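Local atomic coordinates of QdtA (Thermoanaerobacterium thermosaccharolyticum, PDB entry 4ZU5), a protein that is a WxcM-like member of the cupin clan, a mostly beta protein that pairs into a dimer and binds thymidine. Residues K72-E77 and D126-E131; Y37-V42 and R97-F102; A6-K11 and H57-C62. All coordinates share one frame; numbering follows the deposited sequence.

How the contacts relate
The chain enters contact 3 with 6-11, on a strand that is outermost within this chain in one five-stranded sheet. Before that contact closes, 37-42 opens contact 2 on the other outermost strand of that sheet. Contact 3 then closes at 57-62, in the middle of the sheet. Residues 72-77 open contact 1 at a hairpin of the second sheet. Next, 97-102 closes contact 2 and brings the two sheets face to face. The helix at 126-131 closes contact 1 last. Contact 2 therefore crosses both others, while contacts 3 and 1 follow in series. Gln58 links contacts 3 and 2 through probable hydrogen bonds to Arg97 and Tyr37. Contacts 2 and 3 both touch the second subunit.

Contact 1. Residues K72-E77 and D126-E131; sequences KIPDEE and DFYIDE
The hydroxyl of Tyr128, on the C-terminal helix 125-136, meets the backbone of Lys72 and Ile73 at the end of a beta hairpin formed by strands 67-73 and 76-82. The hairpin belongs to one of the two sheets of the cupin fold. It reverses through a type II beta turn from Ile73 to Glu76. Two backbone bonds close it: Ile73 N to Glu76 O (3.1 Å) and Glu76 N to Ile73 O (2.9 Å).

Early in the helix, the N-H of Phe127 is hydrogen-bonded to Asn124 OD1, and its ring packs on Ile122 and Lys54.

Tyr128 comes next and carries the contact. With CG anti to the backbone N (chi1 165°), the ring extends from the helix and its far end arrives at the strand. Tyr128 OH lies 3.3 Å from Ile73 CA, which sits at the ring edge near its plane. The hydroxyl is also 3.1 Å from Lys72 O, which approaches the ring obliquely. The hydrogen bond of this hydroxyl is made elsewhere, to Leu94 O, and that bond probably helps fix where the ring ends. Ile73 CG2 and Pro74 CD pack more loosely round the oxygen, the latter at 3.9 Å.

Ile129 follows and adds a looser apolar flank. Its CD1 comes to 4.6 Å from Pro74 CG. The proline also touches Ala132 and Phe136, so several helix residues cover the turn. The contact thus lays the helix against the hairpin end through one aromatic side chain and a proline.

Glu131 makes a salt bridge with Lys134 through OE2, and Glu131 CG lies 3.6 Å above the plane of the Phe127 ring, offset toward its rim.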
loop_
_atom_site.group_PDB
_atom_site.type_symbol
_atom_site.label_atom_id
_atom_site.label_comp_id
_atom_site.label_asym_id
_atom_site.label_seq_id
_atom_site.Cartn_x
_atom_site.Cartn_y
_atom_site.Cartn_z
ATOM N N LYS A 72 -0.263 17.059 -15.496
ATOM C CA LYS A 72 0.079 18.187 -16.323
ATOM C C LYS A 72 1.275 18.992 -15.879
ATOM O O LYS A 72 1.590 19.125 -14.700
ATOM C CB LYS A 72 -1.175 19.037 -16.523
ATOM C CG LYS A 72 -1.197 20.407 -15.905
ATOM C CD LYS A 72 -2.659 20.753 -15.674
ATOM C CE LYS A 72 -3.183 21.754 -16.695
ATOM N NZ LYS A 72 -4.569 22.074 -16.258
ATOM N N ILE A 73 1.974 19.513 -16.878
ATOM C CA ILE A 73 3.010 20.471 -16.684
ATOM C C ILE A 73 2.667 21.548 -17.720
ATOM O O ILE A 73 1.784 21.356 -18.561
ATOM C CB ILE A 73 4.404 19.857 -16.969
ATOM C CG1 ILE A 73 4.545 19.350 -18.417
ATOM C CG2 ILE A 73 4.620 18.661 -16.063
ATOM C CD1 ILE A 73 5.916 18.772 -18.759
ATOM N N PRO A 74 3.439 22.621 -17.733
ATOM C CA PRO A 74 3.072 23.674 -18.670
ATOM C C PRO A 74 3.040 23.158 -20.107
ATOM O O PRO A 74 3.938 22.429 -20.547
ATOM C CB PRO A 74 4.158 24.721 -18.438
ATOM C CG PRO A 74 4.506 24.532 -16.999
ATOM C CD PRO A 74 4.534 23.037 -16.848
ATOM N N ASP A 75 1.928 23.450 -20.779
ATOM C CA ASP A 75 1.762 23.162 -22.192
ATOM C C ASP A 75 1.528 21.686 -22.435
ATOM O O ASP A 75 1.339 21.295 -23.568
ATOM C CB ASP A 75 2.992 23.619 -22.994
ATOM C CG ASP A 75 3.182 25.148 -22.988
ATOM O OD1 ASP A 75 2.169 25.874 -22.883
ATOM O OD2 ASP A 75 4.341 25.623 -23.103
ATOM N N GLU A 76 1.525 20.840 -21.406
ATOM C CA GLU A 76 1.328 19.436 -21.688
ATOM C C GLU A 76 0.367 18.792 -20.718
ATOM O O GLU A 76 0.408 19.074 -19.536
ATOM C CB GLU A 76 2.681 18.738 -21.662
ATOM C CG GLU A 76 2.682 17.357 -22.300
ATOM C CD GLU A 76 2.435 17.413 -23.799
ATOM O OE1 GLU A 76 1.399 16.868 -24.255
ATOM O OE2 GLU A 76 3.267 18.045 -24.489
ATOM N N GLU A 77 -0.502 17.919 -21.212
ATOM C CA GLU A 77 -1.333 17.169 -20.312
ATOM C C GLU A 77 -1.576 15.769 -20.829
ATOM O O GLU A 77 -1.698 15.571 -22.031
ATOM C CB GLU A 77 -2.638 17.910 -20.099
ATOM C CG GLU A 77 -3.724 17.040 -19.510
ATOM C CD GLU A 77 -5.006 17.809 -19.256
ATOM O OE1 GLU A 77 -6.068 17.217 -19.529
ATOM O OE2 GLU A 77 -4.929 18.979 -18.824
ATOM N N ASP A 126 -1.426 28.935 -9.548
ATOM C CA ASP A 126 -0.599 29.982 -10.196
ATOM C C ASP A 126 0.868 29.902 -9.773
ATOM O O ASP A 126 1.763 30.116 -10.568
ATOM C CB ASP A 126 -1.113 31.398 -9.913
ATOM C CG ASP A 126 -2.480 31.659 -10.527
ATOM O OD1 ASP A 126 -2.783 31.186 -11.639
ATOM O OD2 ASP A 126 -3.275 32.332 -9.862
ATOM N N PHE A 127 1.090 29.572 -8.516
ATOM C CA PHE A 127 2.440 29.374 -8.023
ATOM C C PHE A 127 3.045 28.137 -8.680
ATOM O O PHE A 127 4.193 28.161 -9.086
ATOM C CB PHE A 127 2.446 29.222 -6.498
ATOM C CG PHE A 127 3.842 29.077 -5.916
ATOM C CD1 PHE A 127 4.777 30.106 -6.060
ATOM C CD2 PHE A 127 4.250 27.895 -5.281
ATOM C CE1 PHE A 127 6.076 29.967 -5.579
ATOM C CE2 PHE A 127 5.535 27.769 -4.766
ATOM C CZ PHE A 127 6.450 28.807 -4.910
ATOM N N TYR A 128 2.276 27.055 -8.762
ATOM C CA TYR A 128 2.740 25.864 -9.430
ATOM C C TYR A 128 3.268 26.266 -10.796
ATOM O O TYR A 128 4.412 26.018 -11.137
ATOM C CB TYR A 128 1.650 24.796 -9.602
ATOM C CG TYR A 128 2.067 23.771 -10.597
ATOM C CD1 TYR A 128 3.073 22.870 -10.294
ATOM C CD2 TYR A 128 1.583 23.788 -11.883
ATOM C CE1 TYR A 128 3.575 22.023 -11.251
ATOM C CE2 TYR A 128 2.070 22.930 -12.841
ATOM C CZ TYR A 128 3.060 22.023 -12.513
ATOM O OH TYR A 128 3.536 21.209 -13.513
ATOM N N ILE A 129 2.409 26.890 -11.595
ATOM C CA ILE A 129 2.756 27.223 -12.968
ATOM C C ILE A 129 3.992 28.088 -13.067
ATOM O O ILE A 129 4.803 27.877 -13.951
ATOM C CB ILE A 129 1.586 27.949 -13.686
ATOM C CG1 ILE A 129 0.390 27.000 -13.847
ATOM C CG2 ILE A 129 2.002 28.453 -15.063
ATOM C CD1 ILE A 129 0.623 25.865 -14.831
ATOM N N ASP A 130 4.112 29.077 -12.203
ATOM C CA ASP A 130 5.296 29.902 -12.205
ATOM C C ASP A 130 6.519 29.038 -11.987
ATOM O O ASP A 130 7.459 29.145 -12.750
ATOM C CB ASP A 130 5.248 30.954 -11.108
ATOM C CG ASP A 130 4.417 32.167 -11.522
ATOM O OD1 ASP A 130 4.231 32.414 -12.741
ATOM O OD2 ASP A 130 3.947 32.857 -10.601
ATOM N N GLU A 131 6.533 28.274 -10.899
ATOM C CA GLU A 131 7.694 27.394 -10.607
ATOM C C GLU A 131 7.961 26.416 -11.757
ATOM O O GLU A 131 9.094 26.186 -12.158
ATOM C CB GLU A 131 7.467 26.579 -9.329
ATOM C CG GLU A 131 7.417 27.354 -8.025
ATOM C CD GLU A 131 8.544 28.365 -7.899
ATOM O OE1 GLU A 131 9.578 27.974 -7.316
ATOM O OE2 GLU A 131 8.408 29.514 -8.413
#

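Contact 2. Residues Y37-V42 and R97-F102; sequences YYITKV and REMFDF
Val42 lies over one face of the Phe102 ring. This contact helps hold together the two facing sheets of the cupin jelly-roll barrel: strand 35-40 belongs to one, strand 96-100 to the other. Val42 and Phe102 sit just past the ends of their strands.

Val42 CG2 makes a CH-pi contact over the ring centre of Phe102, 3.8 Å from the centroid and 11° off the normal. Val42 CG1, anti to the backbone N (chi1 176°), sits above the CG-CD1 side of the ring, 3.5 Å from Phe102 CD1. Both branches and CB of the valine lie over the same face.

Ile39 meets the same ring differently. Its CG2 approaches obliquely, 4.0 Å from Phe102 CE2, and the two side chains run at about a right angle. Ile39 also crosses Met99 at about a right angle, methyl to methyl. The bent Met99 chain (chi2 92°) brings CE to 4.0 Å from Ile39 CD1.

Met99 packs further on Ile69 and Leu108, and Phe102 on Val67. Tyr17 of the second subunit packs on Val42, and residues 37-40 continue the sheet into that subunit. The Ile39 side chain is about 7 Å from a bound thymidine. Past the strand ends, one water lies 2.8 Å from Val42 O and 2.6 Å from Phe102 O.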
loop_
_atom_site.group_PDB
_atom_site.type_symbol
_atom_site.label_atom_id
_atom_site.label_comp_id
_atom_site.label_asym_id
_atom_site.label_seq_id
_atom_site.Cartn_x
_atom_site.Cartn_y
_atom_site.Cartn_z
ATOM N N TYR A 37 -0.044 6.183 1.710
ATOM C CA TYR A 37 -1.420 6.467 1.972
ATOM C C TYR A 37 -2.310 5.895 0.928
ATOM O O TYR A 37 -1.874 5.552 -0.163
ATOM C CB TYR A 37 -1.652 7.967 2.164
ATOM C CG TYR A 37 -1.355 8.859 0.984
ATOM C CD1 TYR A 37 -2.321 9.134 0.070
ATOM C CD2 TYR A 37 -0.106 9.433 0.796
ATOM C CE1 TYR A 37 -2.089 9.961 -1.008
ATOM C CE2 TYR A 37 0.142 10.277 -0.281
ATOM C CZ TYR A 37 -0.881 10.559 -1.159
ATOM O OH TYR A 37 -0.678 11.354 -2.245
ATOM N N TYR A 38 -3.579 5.726 1.269
ATOM C CA TYR A 38 -4.470 5.138 0.287
ATOM C C TYR A 38 -5.845 5.812 0.311
ATOM O O TYR A 38 -6.298 6.281 1.400
ATOM C CB TYR A 38 -4.625 3.622 0.517
ATOM C CG TYR A 38 -4.574 3.192 1.957
ATOM C CD1 TYR A 38 -5.738 3.078 2.701
ATOM C CD2 TYR A 38 -3.373 2.764 2.551
ATOM C CE1 TYR A 38 -5.716 2.689 4.029
ATOM C CE2 TYR A 38 -3.357 2.336 3.876
ATOM C CZ TYR A 38 -4.542 2.312 4.610
ATOM O OH TYR A 38 -4.608 1.857 5.914
ATOM N N ILE A 39 -6.499 5.806 -0.859
ATOM C CA ILE A 39 -7.762 6.490 -1.080
ATOM C C ILE A 39 -8.813 5.468 -1.472
ATOM O O ILE A 39 -8.611 4.636 -2.361
ATOM C CB ILE A 39 -7.601 7.588 -2.144
ATOM C CG1 ILE A 39 -6.662 8.661 -1.591
ATOM C CG2 ILE A 39 -8.941 8.217 -2.493
ATOM C CD1 ILE A 39 -5.946 9.464 -2.640
ATOM N N THR A 40 -9.921 5.483 -0.739
ATOM C CA THR A 40 -11.011 4.554 -0.968
ATOM C C THR A 40 -12.353 5.325 -0.880
ATOM O O THR A 40 -12.418 6.480 -0.464
ATOM C CB THR A 40 -11.041 3.469 0.123
ATOM O OG1 THR A 40 -11.165 4.126 1.402
ATOM C CG2 THR A 40 -9.761 2.615 0.091
ATOM N N LYS A 41 -13.389 4.680 -1.394
ATOM C CA LYS A 41 -14.772 5.102 -1.219
ATOM C C LYS A 41 -14.987 6.478 -1.868
ATOM O O LYS A 41 -15.704 7.315 -1.339
ATOM C CB LYS A 41 -15.187 5.000 0.273
ATOM C CG LYS A 41 -15.215 3.560 0.770
ATOM C CD LYS A 41 -15.672 3.363 2.218
ATOM C CE LYS A 41 -14.566 3.720 3.217
ATOM N NZ LYS A 41 -13.239 3.028 2.998
ATOM N N VAL A 42 -14.403 6.701 -3.048
ATOM C CA VAL A 42 -14.574 7.987 -3.734
ATOM C C VAL A 42 -15.795 7.928 -4.636
ATOM O O VAL A 42 -15.938 6.998 -5.452
ATOM C CB VAL A 42 -13.398 8.346 -4.634
ATOM C CG1 VAL A 42 -13.665 9.631 -5.382
ATOM C CG2 VAL A 42 -12.115 8.426 -3.822
ATOM N N ARG A 97 -1.161 17.157 -10.519
ATOM C CA ARG A 97 -2.080 16.073 -10.797
ATOM C C ARG A 97 -3.446 16.190 -10.166
ATOM O O ARG A 97 -3.623 16.836 -9.136
ATOM C CB ARG A 97 -1.457 14.714 -10.503
ATOM C CG ARG A 97 -1.622 14.222 -9.093
ATOM C CD ARG A 97 -1.017 15.222 -8.139
ATOM N NE ARG A 97 0.382 15.565 -8.411
ATOM C CZ ARG A 97 1.421 14.921 -7.886
ATOM N NH1 ARG A 97 1.206 13.870 -7.104
ATOM N NH2 ARG A 97 2.658 15.350 -8.120
ATOM N N GLU A 98 -4.386 15.565 -10.860
ATOM C CA GLU A 98 -5.783 15.373 -10.426
ATOM C C GLU A 98 -6.194 13.935 -10.711
ATOM O O GLU A 98 -5.682 13.270 -11.616
ATOM C CB GLU A 98 -6.668 16.360 -11.203
ATOM C CG GLU A 98 -6.283 17.810 -10.981
ATOM C CD GLU A 98 -6.830 18.762 -12.021
ATOM O OE1 GLU A 98 -7.664 18.302 -12.812
ATOM O OE2 GLU A 98 -6.407 19.930 -12.009
ATOM N N MET A 99 -7.120 13.416 -9.918
ATOM C CA MET A 99 -7.551 12.060 -10.072
ATOM C C MET A 99 -9.077 12.006 -10.146
ATOM O O MET A 99 -9.748 12.721 -9.414
ATOM C CB MET A 99 -7.096 11.243 -8.862
ATOM C CG MET A 99 -5.587 11.167 -8.646
ATOM S SD MET A 99 -4.977 12.435 -7.564
ATOM C CE MET A 99 -5.200 11.569 -6.015
ATOM N N PHE A 100 -9.600 11.153 -11.001
ATOM C CA PHE A 100 -11.045 11.160 -11.286
ATOM C C PHE A 100 -11.529 9.852 -11.887
ATOM O O PHE A 100 -10.728 8.959 -12.197
ATOM C CB PHE A 100 -11.373 12.396 -12.148
ATOM C CG PHE A 100 -10.873 12.292 -13.562
ATOM C CD1 PHE A 100 -11.696 11.810 -14.572
ATOM C CD2 PHE A 100 -9.577 12.640 -13.875
ATOM C CE1 PHE A 100 -11.256 11.703 -15.883
ATOM C CE2 PHE A 100 -9.123 12.533 -15.180
ATOM C CZ PHE A 100 -9.945 12.029 -16.174
ATOM N N ASP A 101 -12.849 9.697 -12.041
ATOM C CA ASP A 101 -13.410 8.438 -12.475
ATOM C C ASP A 101 -12.960 7.255 -11.632
ATOM O O ASP A 101 -12.582 6.206 -12.160
ATOM C CB ASP A 101 -13.061 8.128 -13.929
ATOM C CG ASP A 101 -13.912 8.952 -14.950
ATOM O OD1 ASP A 101 -14.687 9.848 -14.579
ATOM O OD2 ASP A 101 -13.664 8.754 -16.144
ATOM N N PHE A 102 -12.973 7.439 -10.318
ATOM C CA PHE A 102 -12.782 6.309 -9.442
ATOM C C PHE A 102 -13.978 5.370 -9.606
ATOM O O PHE A 102 -15.106 5.803 -9.413
ATOM C CB PHE A 102 -12.748 6.819 -8.004
ATOM C CG PHE A 102 -11.504 7.537 -7.616
ATOM C CD1 PHE A 102 -11.331 8.879 -7.887
ATOM C CD2 PHE A 102 -10.522 6.879 -6.855
ATOM C CE1 PHE A 102 -10.199 9.563 -7.441
ATOM C CE2 PHE A 102 -9.380 7.542 -6.433
ATOM C CZ PHE A 102 -9.219 8.897 -6.712
HETATM O O HOH W 1 -16.925 5.584 -7.614
#

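Contact 3. Residues A6-K11 and H57-C62; sequences ALIKFK and HQVLIC
Phe10 and Ile8 meet Val59 and Ile61 on one face of a cupin sheet. Strands 5-9 and 58-64 are not direct neighbours. Strand 87-91 runs between them and takes the backbone bonds, so the two segments touch by side chains alone. The closest CA atoms, of Ile8 and Val59, are 8.6 Å apart.

The denser part gathers round the Phe10 ring. Its CG stands anti to the carbonyl carbon (chi1 -59°), and the ring reaches toward strand 58-64. Phe10 and Val59 come from opposite directions, and Val59 CG1 meets the ring at its edge, 4.2 Å from Phe10 CZ. Ile61 CD1 approaches obliquely, 4.2 Å from Phe10 CE1. Beside this, Ile8 CD1 lies 4.3 Å from Val59 CG2. Ile23 covers both Phe10 and Ile61, and Tyr38 of the second subunit packs on the same pair. The ring is therefore buried partly by the dimer partner.

The solvent side is different. Lys9 and Lys11 are exposed and make no contact with strand 58-64. The Lys9 chain curls back, and its NZ donates to Phe10 O at 3.0 Å, with a C=O...N angle of 168°. The same amine is hydrogen-bonded to Ser86 OG.

Across the two segments the chemistry is wholly apolar. Methyl groups meet one another and the Phe10 ring at ordinary van der Waals distances. This implies that cohesion here rests on burial of hydrocarbon, while the charged lysine end is satisfied at the surface.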
loop_
_atom_site.group_PDB
_atom_site.type_symbol
_atom_site.label_atom_id
_atom_site.label_comp_id
_atom_site.label_asym_id
_atom_site.label_seq_id
_atom_site.Cartn_x
_atom_site.Cartn_y
_atom_site.Cartn_z
ATOM N N ALA A 6 6.645 8.170 -15.094
ATOM C CA ALA A 6 6.887 6.882 -15.733
ATOM C C ALA A 6 5.881 5.883 -15.225
ATOM O O ALA A 6 5.387 5.996 -14.112
ATOM C CB ALA A 6 8.267 6.318 -15.463
ATOM N N LEU A 7 5.694 4.883 -16.061
ATOM C CA LEU A 7 5.053 3.644 -15.672
ATOM C C LEU A 7 6.082 2.628 -15.288
ATOM O O LEU A 7 6.952 2.218 -16.086
ATOM C CB LEU A 7 4.171 3.142 -16.802
ATOM C CG LEU A 7 2.954 4.024 -16.995
ATOM C CD1 LEU A 7 2.350 3.633 -18.340
ATOM C CD2 LEU A 7 1.914 3.901 -15.904
ATOM N N ILE A 8 5.899 2.084 -14.103
ATOM C CA ILE A 8 6.795 1.103 -13.569
ATOM C C ILE A 8 6.087 -0.236 -13.419
ATOM O O ILE A 8 4.948 -0.287 -12.961
ATOM C CB ILE A 8 7.265 1.536 -12.190
ATOM C CG1 ILE A 8 8.243 2.697 -12.286
ATOM C CG2 ILE A 8 8.031 0.391 -11.539
ATOM C CD1 ILE A 8 8.546 3.147 -10.850
ATOM N N LYS A 9 6.742 -1.299 -13.832
ATOM C CA LYS A 9 6.112 -2.604 -13.818
ATOM C C LYS A 9 6.681 -3.394 -12.674
ATOM O O LYS A 9 7.878 -3.483 -12.478
ATOM C CB LYS A 9 6.304 -3.336 -15.169
ATOM C CG LYS A 9 5.697 -4.740 -15.248
ATOM C CD LYS A 9 4.206 -4.597 -15.508
ATOM C CE LYS A 9 3.540 -5.923 -15.795
ATOM N NZ LYS A 9 3.571 -6.722 -14.564
ATOM N N PHE A 10 5.792 -3.960 -11.878
ATOM C CA PHE A 10 6.149 -4.793 -10.752
ATOM C C PHE A 10 5.922 -6.269 -11.095
ATOM O O PHE A 10 5.242 -6.578 -12.064
ATOM C CB PHE A 10 5.293 -4.366 -9.542
ATOM C CG PHE A 10 5.469 -2.927 -9.167
ATOM C CD1 PHE A 10 4.377 -2.080 -9.062
ATOM C CD2 PHE A 10 6.716 -2.412 -8.936
ATOM C CE1 PHE A 10 4.532 -0.745 -8.708
ATOM C CE2 PHE A 10 6.901 -1.075 -8.612
ATOM C CZ PHE A 10 5.812 -0.237 -8.498
ATOM N N LYS A 11 6.521 -7.144 -10.285
ATOM C CA LYS A 11 6.293 -8.566 -10.313
ATOM C C LYS A 11 4.846 -8.812 -9.892
ATOM O O LYS A 11 4.339 -8.207 -8.938
ATOM C CB LYS A 11 7.246 -9.216 -9.320
ATOM C CG LYS A 11 7.430 -10.705 -9.539
ATOM C CD LYS A 11 8.643 -11.263 -8.786
ATOM C CE LYS A 11 8.851 -12.735 -9.167
ATOM N NZ LYS A 11 9.915 -13.447 -8.392
ATOM N N HIS A 57 8.826 12.419 -4.274
ATOM C CA HIS A 57 8.724 11.457 -5.364
ATOM C C HIS A 57 7.679 10.485 -4.842
ATOM O O HIS A 57 7.628 10.224 -3.643
ATOM C CB HIS A 57 10.079 10.785 -5.650
ATOM C CG HIS A 57 11.136 11.723 -6.148
ATOM N ND1 HIS A 57 11.518 11.811 -7.472
ATOM C CD2 HIS A 57 11.943 12.573 -5.474
ATOM C CE1 HIS A 57 12.436 12.759 -7.602
ATOM N NE2 HIS A 57 12.696 13.245 -6.402
ATOM N N GLN A 58 6.795 10.045 -5.732
ATOM C CA GLN A 58 5.673 9.202 -5.390
ATOM C C GLN A 58 5.496 8.167 -6.470
ATOM O O GLN A 58 5.864 8.406 -7.632
ATOM C CB GLN A 58 4.418 10.076 -5.439
ATOM C CG GLN A 58 4.333 11.080 -4.317
ATOM C CD GLN A 58 2.915 11.644 -4.212
ATOM O OE1 GLN A 58 2.225 11.839 -5.206
ATOM N NE2 GLN A 58 2.466 11.849 -2.996
ATOM N N VAL A 59 4.856 7.067 -6.100
ATOM C CA VAL A 59 4.350 6.083 -7.029
ATOM C C VAL A 59 2.907 5.826 -6.676
ATOM O O VAL A 59 2.595 5.484 -5.562
ATOM C CB VAL A 59 5.179 4.805 -6.949
ATOM C CG1 VAL A 59 4.577 3.656 -7.732
ATOM C CG2 VAL A 59 6.590 5.080 -7.487
ATOM N N LEU A 60 2.047 5.919 -7.671
ATOM C CA LEU A 60 0.627 5.657 -7.491
ATOM C C LEU A 60 0.279 4.292 -8.061
ATOM O O LEU A 60 0.726 3.918 -9.158
ATOM C CB LEU A 60 -0.210 6.728 -8.215
ATOM C CG LEU A 60 -0.432 8.092 -7.558
ATOM C CD1 LEU A 60 0.873 8.760 -7.125
ATOM C CD2 LEU A 60 -1.190 9.056 -8.457
ATOM N N ILE A 61 -0.576 3.555 -7.376
ATOM C CA ILE A 61 -0.977 2.210 -7.847
ATOM C C ILE A 61 -2.440 1.967 -7.539
ATOM O O ILE A 61 -2.891 2.198 -6.413
ATOM C CB ILE A 61 -0.165 1.072 -7.136
ATOM C CG1 ILE A 61 1.313 1.431 -7.057
ATOM C CG2 ILE A 61 -0.366 -0.289 -7.806
ATOM C CD1 ILE A 61 1.998 0.902 -5.822
ATOM N N CYS A 62 -3.176 1.481 -8.531
ATOM C CA CYS A 62 -4.604 1.197 -8.344
ATOM C C CYS A 62 -4.785 -0.280 -8.098
ATOM O O CYS A 62 -4.427 -1.098 -8.959
ATOM C CB CYS A 62 -5.374 1.647 -9.567
ATOM S SG CYS A 62 -7.095 1.122 -9.381
#